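PDB 4HWD: BAG family molecular chaperone regulator 2 from Arabidopsis thaliana, which probably acts as a co-chaperone that binds the ATPase domain of HSP70/HSC70 through its BAG domain, regulating programmed cell death and stress responses. Local coordinates for residues A[37-40]-A[41-45]. Sequence-based numbering, arbitrary orientation.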
ATOM      1  N   GLU A  37     -13.718  11.524  -4.781  1.00 26.26           N
ATOM      2  CA  GLU A  37     -12.952  12.745  -4.982  1.00 30.57           C
ATOM      3  C   GLU A  37     -11.556  12.375  -5.487  1.00 31.02           C
ATOM      4  O   GLU A  37     -10.889  11.508  -4.919  1.00 26.27           O
ATOM      5  CB  GLU A  37     -12.870  13.520  -3.664  1.00 35.26           C
ATOM      6  CG  GLU A  37     -12.671  15.019  -3.810  1.00 51.22           C
ATOM      7  CD  GLU A  37     -12.953  15.766  -2.512  1.00 63.84           C
ATOM      8  OE1 GLU A  37     -14.100  15.686  -2.019  1.00 58.26           O
ATOM      9  OE2 GLU A  37     -12.033  16.429  -1.983  1.00 56.58           O
ATOM     10  N   GLU A  38     -11.120  13.028  -6.556  1.00 28.17           N
ATOM     11  CA  GLU A  38      -9.813  12.738  -7.129  1.00 34.22           C
ATOM     12  C   GLU A  38      -8.670  12.936  -6.141  1.00 32.51           C
ATOM     13  O   GLU A  38      -7.766  12.106  -6.055  1.00 33.43           O
ATOM     14  CB  GLU A  38      -9.573  13.599  -8.372  1.00 31.74           C
ATOM     15  CG  GLU A  38      -8.259  13.286  -9.069  1.00 38.41           C
ATOM     16  CD  GLU A  38      -8.158  11.833  -9.508  1.00 50.88           C
ATOM     17  OE1 GLU A  38      -7.047  11.404  -9.883  1.00 44.18           O
ATOM     18  OE2 GLU A  38      -9.189  11.124  -9.485  1.00 45.88           O
ATOM     19  N   LYS A  39      -8.710  14.035  -5.399  1.00 19.76           N
ATOM     20  CA  LYS A  39      -7.669  14.319  -4.424  1.00 22.42           C
ATOM     21  C   LYS A  39      -7.516  13.180  -3.414  1.00 18.73           C
ATOM     22  O   LYS A  39      -6.433  12.978  -2.877  1.00 14.67           O
ATOM     23  CB  LYS A  39      -7.957  15.650  -3.708  1.00 27.56           C
ATOM     24  CG  LYS A  39      -9.305  15.730  -3.009  1.00 30.73           C
ATOM     25  CD  LYS A  39      -9.260  15.086  -1.630  1.00 47.05           C
ATOM     26  CE  LYS A  39      -8.642  16.015  -0.588  1.00 41.49           C
ATOM     27  NZ  LYS A  39      -9.552  17.151  -0.264  1.00 46.86           N
ATOM     28  N   ASN A  40      -8.591  12.435  -3.166  1.00 20.78           N
ATOM     29  CA  ASN A  40      -8.531  11.314  -2.225  1.00 22.09           C
ATOM     30  C   ASN A  40      -7.808  10.125  -2.837  1.00 22.06           C
ATOM     31  O   ASN A  40      -7.121   9.379  -2.141  1.00 20.44           O
ATOM     32  CB  ASN A  40      -9.932  10.900  -1.775  1.00 20.95           C
ATOM     33  CG  ASN A  40     -10.540  11.895  -0.804  1.00 29.64           C
ATOM     34  OD1 ASN A  40      -9.866  12.364   0.118  1.00 22.90           O
ATOM     35  ND2 ASN A  40     -11.814  12.222  -1.002  1.00 29.88           N
ATOM     36  N   LEU A  41      -7.973   9.948  -4.141  1.00  9.69           N
ATOM     37  CA  LEU A  41      -7.295   8.866  -4.852  1.00 14.41           C
ATOM     38  C   LEU A  41      -5.805   9.195  -4.825  1.00 12.08           C
ATOM     39  O   LEU A  41      -4.961   8.314  -4.658  1.00 13.25           O
ATOM     40  CB  LEU A  41      -7.795   8.783  -6.298  1.00 10.40           C
ATOM     41  CG  LEU A  41      -8.738   7.635  -6.678  1.00 17.22           C
ATOM     42  CD1 LEU A  41      -9.663   7.291  -5.528  1.00 11.28           C
ATOM     43  CD2 LEU A  41      -9.529   8.027  -7.920  1.00 17.65           C
ATOM     44  N   GLU A  42      -5.499  10.485  -4.962  1.00 16.54           N
ATOM     45  CA  GLU A  42      -4.120  10.970  -4.950  1.00 18.98           C
ATOM     46  C   GLU A  42      -3.505  10.906  -3.563  1.00 14.44           C
ATOM     47  O   GLU A  42      -2.358  10.495  -3.415  1.00 14.71           O
ATOM     48  CB  GLU A  42      -4.060  12.404  -5.488  1.00 21.37           C
ATOM     49  CG  GLU A  42      -4.743  12.569  -6.841  1.00 28.66           C
ATOM     50  CD  GLU A  42      -4.545  13.945  -7.442  1.00 38.51           C
ATOM     51  OE1 GLU A  42      -4.676  14.946  -6.704  1.00 41.38           O
ATOM     52  OE2 GLU A  42      -4.263  14.022  -8.658  1.00 39.66           O
ATOM     53  N   ASN A  43      -4.259  11.309  -2.545  1.00 17.43           N
ATOM     54  CA  ASN A  43      -3.753  11.255  -1.175  1.00 16.99           C
ATOM     55  C   ASN A  43      -3.390   9.813  -0.797  1.00 16.69           C
ATOM     56  O   ASN A  43      -2.394   9.570  -0.123  1.00 18.55           O
ATOM     57  CB  ASN A  43      -4.793  11.803  -0.192  1.00 22.16           C
ATOM     58  CG  ASN A  43      -4.901  13.311  -0.242  1.00 26.33           C
ATOM     59  OD1 ASN A  43      -3.889  14.015  -0.273  1.00 30.58           O
ATOM     60  ND2 ASN A  43      -6.134  13.821  -0.235  1.00 23.55           N
ATOM     61  N   LEU A  44      -4.214   8.864  -1.240  1.00 12.58           N
ATOM     62  CA  LEU A  44      -3.989   7.443  -0.980  1.00 10.64           C
ATOM     63  C   LEU A  44      -2.731   6.982  -1.720  1.00 10.44           C
ATOM     64  O   LEU A  44      -1.967   6.163  -1.216  1.00  9.01           O
ATOM     65  CB  LEU A  44      -5.198   6.610  -1.445  1.00  9.92           C
ATOM     66  CG  LEU A  44      -5.220   5.129  -1.034  1.00  8.85           C
ATOM     67  CD1 LEU A  44      -5.415   5.041   0.480  1.00 10.74           C
ATOM     68  CD2 LEU A  44      -6.350   4.386  -1.746  1.00  7.24           C
ATOM     69  N   MET A  45      -2.507   7.520  -2.916  1.00  8.29           N
ATOM     70  CA  MET A  45      -1.330   7.142  -3.684  1.00  8.62           C
ATOM     71  C   MET A  45      -0.046   7.488  -2.937  1.00  7.70           C
ATOM     72  O   MET A  45       0.878   6.690  -2.892  1.00  7.27           O
ATOM     73  CB  MET A  45      -1.327   7.833  -5.050  1.00 10.23           C
ATOM     74  CG  MET A  45      -0.121   7.460  -5.910  1.00  6.93           C
ATOM     75  SD  MET A  45      -0.135   5.720  -6.330  1.00 18.93           S
ATOM     76  CE  MET A  45      -1.218   5.742  -7.826  1.00 12.96           C
TER
HETATM   77  O   HOH W   1      -4.822  12.502 -10.790  1.00 26.73           O
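Glu-38 holds CG opposite the backbone N (chi1 -177°), then bends at chi2, which brings its carboxylate back beside Leu-41 and Glu-42. Glu-42 CG lies anti to the carbonyl carbon (chi1 -52°), which sets CG close to Glu-38 O. These are the first two turns of helix 38-57, the second helix of the three-helix bundle of the BAG domain, and Glu-37 is its N-cap residue. The two glutamate side chains cross at about a right angle. Their like-charged oxygens, Glu-38 OE1 and Glu-42 OE2, stay 4.0 Å apart. A water bridges them, donating to Glu-38 OE1 at 2.6 Å and to Glu-42 OE2 at 2.7 Å, which probably eases their repulsion. The other oxygen, Glu-38 OE2, lies 3.5 Å from Leu-41 CD2. Glu-38 also touches Lys-86 and Asn-89 of helix 63-89, while Leu-41 and Leu-44 pack on Phe-26 of helix 2-31. An alanine in place of Glu-38 would probably leave the water held by Glu-42 OE2 without its second acceptor and take away the contact on Leu-41 CD2. The helical hydrogen bond from Glu-42 N to Glu-38 O (3.0 Å) ties the same two residues through the backbone. The exposed Lys-39 curls back on itself, bent at chi2, chi3 and chi4. Its CE passes 3.4 Å from Asn-43 ND2, while its ammonium turns to the N-cap residue. There Lys-39 NZ forms a salt bridge with Glu-37 OE2 at 3.1 Å, meeting that oxygen nearly end-on to its C-O bond.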